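Local coordinates for transcriptional regulator, TetR family (Cytophaga hutchinsonii, PDB 3EUP), which probably regulates transcription as a TetR-family dimer, binding DNA through N-terminal helix-turn-helix domains and likely responding to a small ligand bound in its C-terminal domains, at residues F15-T20 with L37-L43; A59-D64 with A123-A128. All blocks are in the same frame, centred on the assembly; numbering follows the deposited sequence.

Interaction 1: residues F15-T20 with L37-L43; sequences FIIEST and LTEATNL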
loop_
_atom_site.group_PDB
_atom_site.type_symbol
_atom_site.label_atom_id
_atom_site.label_comp_id
_atom_site.label_asym_id
_atom_site.label_seq_id
_atom_site.Cartn_x
_atom_site.Cartn_y
_atom_site.Cartn_z
ATOM N N PHE A 15 27.102 -4.134 7.676
ATOM C CA PHE A 15 27.367 -3.618 6.346
ATOM C C PHE A 15 26.504 -4.310 5.280
ATOM O O PHE A 15 26.027 -3.650 4.354
ATOM C CB PHE A 15 28.857 -3.763 5.976
ATOM C CG PHE A 15 29.141 -3.457 4.529
ATOM C CD1 PHE A 15 29.315 -2.136 4.102
ATOM C CD2 PHE A 15 29.222 -4.486 3.590
ATOM C CE1 PHE A 15 29.541 -1.842 2.737
ATOM C CE2 PHE A 15 29.459 -4.203 2.237
ATOM C CZ PHE A 15 29.612 -2.871 1.807
ATOM N N ILE A 16 26.351 -5.637 5.384
ATOM C CA ILE A 16 25.531 -6.349 4.451
ATOM C C ILE A 16 24.110 -5.803 4.535
ATOM O O ILE A 16 23.489 -5.561 3.513
ATOM C CB ILE A 16 25.447 -7.901 4.684
ATOM C CG1 ILE A 16 26.788 -8.603 4.584
ATOM C CG2 ILE A 16 24.512 -8.510 3.664
ATOM C CD1 ILE A 16 27.502 -8.269 3.393
ATOM N N ILE A 17 23.599 -5.638 5.756
ATOM C CA ILE A 17 22.207 -5.190 5.962
ATOM C C ILE A 17 22.032 -3.820 5.336
ATOM O O ILE A 17 21.116 -3.598 4.520
ATOM C CB ILE A 17 21.816 -5.162 7.441
ATOM C CG1 ILE A 17 21.735 -6.592 8.000
ATOM C CG2 ILE A 17 20.451 -4.479 7.617
ATOM C CD1 ILE A 17 21.742 -6.691 9.556
ATOM N N GLU A 18 22.955 -2.922 5.667
ATOM C CA GLU A 18 22.919 -1.533 5.190
ATOM C C GLU A 18 22.968 -1.425 3.673
ATOM O O GLU A 18 22.260 -0.623 3.103
ATOM C CB GLU A 18 24.057 -0.721 5.834
ATOM C CG GLU A 18 23.732 -0.475 7.279
ATOM C CD GLU A 18 24.809 0.149 8.075
ATOM O OE1 GLU A 18 25.825 0.637 7.480
ATOM O OE2 GLU A 18 24.603 0.146 9.318
ATOM N N SER A 19 23.788 -2.256 3.034
ATOM C CA SER A 19 24.016 -2.191 1.596
ATOM C C SER A 19 22.859 -2.768 0.835
ATOM O O SER A 19 22.567 -2.329 -0.284
ATOM C CB SER A 19 25.242 -3.024 1.211
ATOM O OG SER A 19 26.383 -2.466 1.788
ATOM N N THR A 20 22.245 -3.811 1.392
ATOM C CA THR A 20 21.249 -4.529 0.629
ATOM C C THR A 20 19.832 -4.125 0.944
ATOM O O THR A 20 18.954 -4.456 0.171
ATOM C CB THR A 20 21.339 -6.055 0.805
ATOM O OG1 THR A 20 21.040 -6.404 2.168
ATOM C CG2 THR A 20 22.759 -6.554 0.400
ATOM N N LEU A 37 22.867 -8.856 -4.748
ATOM C CA LEU A 37 23.454 -8.772 -3.406
ATOM C C LEU A 37 24.982 -8.606 -3.413
ATOM O O LEU A 37 25.524 -7.786 -2.655
ATOM C CB LEU A 37 23.081 -10.007 -2.567
ATOM C CG LEU A 37 21.611 -10.245 -2.199
ATOM C CD1 LEU A 37 21.504 -11.456 -1.229
ATOM C CD2 LEU A 37 20.992 -8.996 -1.601
ATOM N N THR A 38 25.663 -9.400 -4.246
ATOM C CA THR A 38 27.097 -9.306 -4.398
ATOM C C THR A 38 27.480 -7.978 -5.065
ATOM O O THR A 38 28.519 -7.435 -4.735
ATOM C CB THR A 38 27.707 -10.509 -5.174
ATOM O OG1 THR A 38 27.203 -10.534 -6.514
ATOM C CG2 THR A 38 27.385 -11.816 -4.504
ATOM N N GLU A 39 26.660 -7.443 -5.981
ATOM C CA GLU A 39 26.948 -6.116 -6.539
ATOM C C GLU A 39 26.764 -5.022 -5.496
ATOM O O GLU A 39 27.603 -4.152 -5.363
ATOM C CB GLU A 39 26.082 -5.764 -7.743
ATOM C CG GLU A 39 26.410 -6.505 -9.039
ATOM C CD GLU A 39 25.518 -6.035 -10.224
ATOM O OE1 GLU A 39 24.750 -5.038 -10.052
ATOM O OE2 GLU A 39 25.617 -6.640 -11.326
ATOM N N ALA A 40 25.667 -5.073 -4.761
ATOM C CA ALA A 40 25.356 -4.063 -3.713
ATOM C C ALA A 40 26.421 -4.033 -2.597
ATOM O O ALA A 40 26.783 -2.965 -2.128
ATOM C CB ALA A 40 23.973 -4.318 -3.117
ATOM N N THR A 41 26.935 -5.201 -2.222
ATOM C CA THR A 41 27.885 -5.297 -1.128
ATOM C C THR A 41 29.351 -5.229 -1.607
ATOM O O THR A 41 30.256 -4.971 -0.814
ATOM C CB THR A 41 27.680 -6.633 -0.354
ATOM O OG1 THR A 41 28.009 -7.748 -1.213
ATOM C CG2 THR A 41 26.236 -6.756 0.167
ATOM N N ASN A 42 29.582 -5.488 -2.894
ATOM C CA ASN A 42 30.915 -5.816 -3.430
ATOM C C ASN A 42 31.612 -6.957 -2.656
ATOM O O ASN A 42 32.818 -6.914 -2.475
ATOM C CB ASN A 42 31.848 -4.572 -3.480
ATOM C CG ASN A 42 32.996 -4.736 -4.481
ATOM O OD1 ASN A 42 32.802 -5.315 -5.532
ATOM N ND2 ASN A 42 34.201 -4.240 -4.148
ATOM N N LEU A 43 30.844 -7.936 -2.181
ATOM C CA LEU A 43 31.373 -9.079 -1.439
ATOM C C LEU A 43 31.003 -10.344 -2.141
ATOM O O LEU A 43 30.023 -10.378 -2.870
ATOM C CB LEU A 43 30.775 -9.173 -0.030
ATOM C CG LEU A 43 31.020 -8.006 0.915
ATOM C CD1 LEU A 43 30.490 -8.317 2.308
ATOM C CD2 LEU A 43 32.459 -7.698 0.979
#
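Thr41 and Thr20 meet through their methyl groups because in each the hydroxyl lies between the backbone N and the carbonyl carbon (chi1 66° and 65°), which leaves CG2 beside the backbone N, where the two methyls touch. Phe15 reaches across differently, its CG anti to the backbone N. These groups pack helix 10-31 against helix 34-41 in the DNA-binding domain of the TetR family, where helix 34-41 is, by analogy with the family, probably the first helix of the helix-turn-helix and helix 45-48 follows as the probable recognition helix. The axes of segments 15-20 and 37-41 run 104° apart, nearly crosswise, and approach to 9.0 Å.

Thr41 acts as a knob in a hole formed by Phe15, Ile16, Ser19 and Thr20. Its CG2 presses on Thr20 CG2 at 3.5 Å, a tight fit for two methyls, and also touches Ile16 CD1 at 3.8 Å. Thr20 CG2 leans on Leu37 CD2 as well, 3.6 Å away, so one methyl serves two residues a helical turn apart. The Phe15 ring turns its edge to the end of helix 34-41, and Leu43 CD1 lies near the same rim. Ser19 OG covers part of one ring face, offset toward the rim, while giving its proton to Phe15 O.

The threonine hydroxyls point back into their own helices: Thr20 OG1 donates to Ile16 O, on the opposite face of that carbonyl from Thr20 N. Thr41 OG1 donates to Leu37 O and also accepts from Leu43 N at 3.0 Å, an ST turn where Asn42, with positive phi, leaves the helix. Ile48 of helix 45-48 packs on Thr41 and Leu37. At the rim of the Phe15 ring, CE2 comes within 3.2 Å of Thr41 O.

Interaction 2: residues A59-D64 with A123-A128; sequences AIAAFD and ALRKKA
Asp64 and Lys127 supply the charged part of this contact, a salt bridge between helix 55-78 and helix 122-148, which joins the DNA-binding domain to the C-terminal domain of this TetR-family regulator. Asp64 OD2 accepts from Lys127 NZ at 2.7 Å with its syn lone pair; a second, weak bond runs from Lys127 NZ to Asp64 OD1 at 2.8 Å. The ammonium therefore sits across the mouth of the carboxylate. The lysine chain gets there by bending twice, at chi2 (-87°) and chi3 (-86°), and meets the aspartate at about a right angle.

The aliphatic part of Lys127 does apolar work too. Its CE, placed by the same bends, lies 3.6 Å from Ile60 CG2, the chains crossing at roughly a right angle, and its CB rests 3.9 Å from Phe63 CE2. Phe63 and Lys127 run past each other in opposite directions, and the far end of the ring, CZ, reaches the backbone at Ala128 CA.

Purely hydrophobic packing continues toward the N-terminal ends of both segments. Leu124 CD2 meets Ile60 CG1 at 4.0 Å and Phe63 CB at 4.2 Å, lodging one leucine branch between residues from successive turns of helix 55-78. The other branch, CD1, approaches Ala59 CB, while Ile60 CD1 extends to Ala123 CB; both are looser contacts.

Segments 59-64 and 123-128 run almost parallel, 9° apart, their axes approaching to 10.8 Å. Arg125 NH1 hydrogen-bonds to Ala178 O of the second subunit. Helix 109-117 packs on both segments, its Thr113 touching Phe63 and Leu124, while Phe24 of helix 10-31 packs on Ala59 and Ala62.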
loop_
_atom_site.group_PDB
_atom_site.type_symbol
_atom_site.label_atom_id
_atom_site.label_comp_id
_atom_site.label_asym_id
_atom_site.label_seq_id
_atom_site.Cartn_x
_atom_site.Cartn_y
_atom_site.Cartn_z
ATOM N N ALA A 59 16.677 -10.744 3.958
ATOM C CA ALA A 59 15.431 -9.957 3.739
ATOM C C ALA A 59 14.774 -9.547 5.043
ATOM O O ALA A 59 14.346 -8.407 5.186
ATOM C CB ALA A 59 14.458 -10.722 2.893
ATOM N N ILE A 60 14.763 -10.459 6.011
ATOM C CA ILE A 60 14.194 -10.193 7.325
ATOM C C ILE A 60 14.975 -9.115 8.080
ATOM O O ILE A 60 14.376 -8.188 8.612
ATOM C CB ILE A 60 14.047 -11.464 8.148
ATOM C CG1 ILE A 60 12.969 -12.397 7.506
ATOM C CG2 ILE A 60 13.757 -11.106 9.667
ATOM C CD1 ILE A 60 12.980 -13.787 8.116
ATOM N N ALA A 61 16.303 -9.237 8.107
ATOM C CA ALA A 61 17.168 -8.229 8.698
ATOM C C ALA A 61 17.015 -6.884 7.969
ATOM O O ALA A 61 16.977 -5.822 8.626
ATOM C CB ALA A 61 18.668 -8.709 8.665
ATOM N N ALA A 62 16.937 -6.916 6.642
ATOM C CA ALA A 62 16.673 -5.685 5.856
ATOM C C ALA A 62 15.398 -5.003 6.289
ATOM O O ALA A 62 15.381 -3.790 6.440
ATOM C CB ALA A 62 16.618 -5.953 4.335
ATOM N N PHE A 63 14.321 -5.772 6.467
ATOM C CA PHE A 63 13.071 -5.190 6.910
ATOM C C PHE A 63 13.246 -4.552 8.282
ATOM O O PHE A 63 12.859 -3.398 8.491
ATOM C CB PHE A 63 11.924 -6.219 6.964
ATOM C CG PHE A 63 10.682 -5.650 7.559
ATOM C CD1 PHE A 63 9.836 -4.886 6.788
ATOM C CD2 PHE A 63 10.427 -5.766 8.919
ATOM C CE1 PHE A 63 8.698 -4.278 7.333
ATOM C CE2 PHE A 63 9.292 -5.148 9.488
ATOM C CZ PHE A 63 8.423 -4.425 8.693
ATOM N N ASP A 64 13.855 -5.276 9.223
ATOM C CA ASP A 64 14.103 -4.689 10.551
ATOM C C ASP A 64 14.905 -3.398 10.475
ATOM O O ASP A 64 14.601 -2.446 11.164
ATOM C CB ASP A 64 14.783 -5.681 11.483
ATOM C CG ASP A 64 13.844 -6.816 11.923
ATOM O OD1 ASP A 64 12.607 -6.687 11.772
ATOM O OD2 ASP A 64 14.344 -7.870 12.398
ATOM N N ALA A 123 6.473 -15.484 7.625
ATOM C CA ALA A 123 7.351 -14.842 8.599
ATOM C C ALA A 123 7.339 -13.329 8.392
ATOM O O ALA A 123 7.177 -12.576 9.317
ATOM C CB ALA A 123 8.810 -15.390 8.530
ATOM N N LEU A 124 7.506 -12.883 7.159
ATOM C CA LEU A 124 7.544 -11.459 6.884
ATOM C C LEU A 124 6.208 -10.771 7.000
ATOM O O LEU A 124 6.168 -9.616 7.350
ATOM C CB LEU A 124 8.153 -11.193 5.509
ATOM C CG LEU A 124 9.681 -11.201 5.504
ATOM C CD1 LEU A 124 10.192 -11.409 4.087
ATOM C CD2 LEU A 124 10.121 -9.930 6.106
ATOM N N ARG A 125 5.110 -11.465 6.682
ATOM C CA ARG A 125 3.799 -10.900 6.924
ATOM C C ARG A 125 3.658 -10.628 8.411
ATOM O O ARG A 125 3.180 -9.579 8.828
ATOM C CB ARG A 125 2.703 -11.858 6.447
ATOM C CG ARG A 125 1.350 -11.215 6.206
ATOM C CD ARG A 125 0.576 -10.917 7.431
ATOM N NE ARG A 125 0.335 -12.122 8.227
ATOM C CZ ARG A 125 -0.026 -12.122 9.505
ATOM N NH1 ARG A 125 -0.198 -10.995 10.188
ATOM N NH2 ARG A 125 -0.235 -13.290 10.112
ATOM N N LYS A 126 4.069 -11.602 9.228
ATOM C CA LYS A 126 3.974 -11.429 10.668
ATOM C C LYS A 126 4.783 -10.226 11.146
ATOM O O LYS A 126 4.349 -9.518 12.023
ATOM C CB LYS A 126 4.319 -12.736 11.417
ATOM C CG LYS A 126 3.165 -13.737 11.296
ATOM C CD LYS A 126 3.537 -15.217 11.716
ATOM C CE LYS A 126 2.299 -16.171 11.635
ATOM N NZ LYS A 126 2.695 -17.604 11.931
ATOM N N LYS A 127 5.966 -10.009 10.587
ATOM C CA LYS A 127 6.763 -8.845 10.944
ATOM C C LYS A 127 6.024 -7.591 10.602
ATOM O O LYS A 127 6.035 -6.644 11.380
ATOM C CB LYS A 127 8.109 -8.799 10.221
ATOM C CG LYS A 127 9.002 -10.010 10.422
ATOM C CD LYS A 127 9.850 -9.919 11.615
ATOM C CE LYS A 127 11.130 -9.181 11.307
ATOM N NZ LYS A 127 12.071 -9.327 12.483
ATOM N N ALA A 128 5.376 -7.568 9.443
ATOM C CA ALA A 128 4.641 -6.347 9.034
ATOM C C ALA A 128 3.472 -6.081 9.967
ATOM O O ALA A 128 3.218 -4.944 10.347
ATOM C CB ALA A 128 4.183 -6.441 7.565
#

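How the interactions relate
From the N terminus, helix 10-31 leads through a short turn into helix 34-41, and interaction 1 closes this small, almost wholly helical loop inside the DNA-binding domain. The chain then passes helix 45-48 and enters the long helix 55-78. Interaction 2 closes a far larger loop from there to helix 122-148, spanning the two domains. The loops follow in series, neither nesting nor crossing. The centres of interactions 1 and 2 are about 18 Å apart, yet the two touch: Ile17 CD1 of helix 10-31 packs on Ala61 CB of helix 55-78 at 3.8 Å. Helix 10-31 and helix 55-78 thus connect the helix-turn-helix packing with the C-terminal domain.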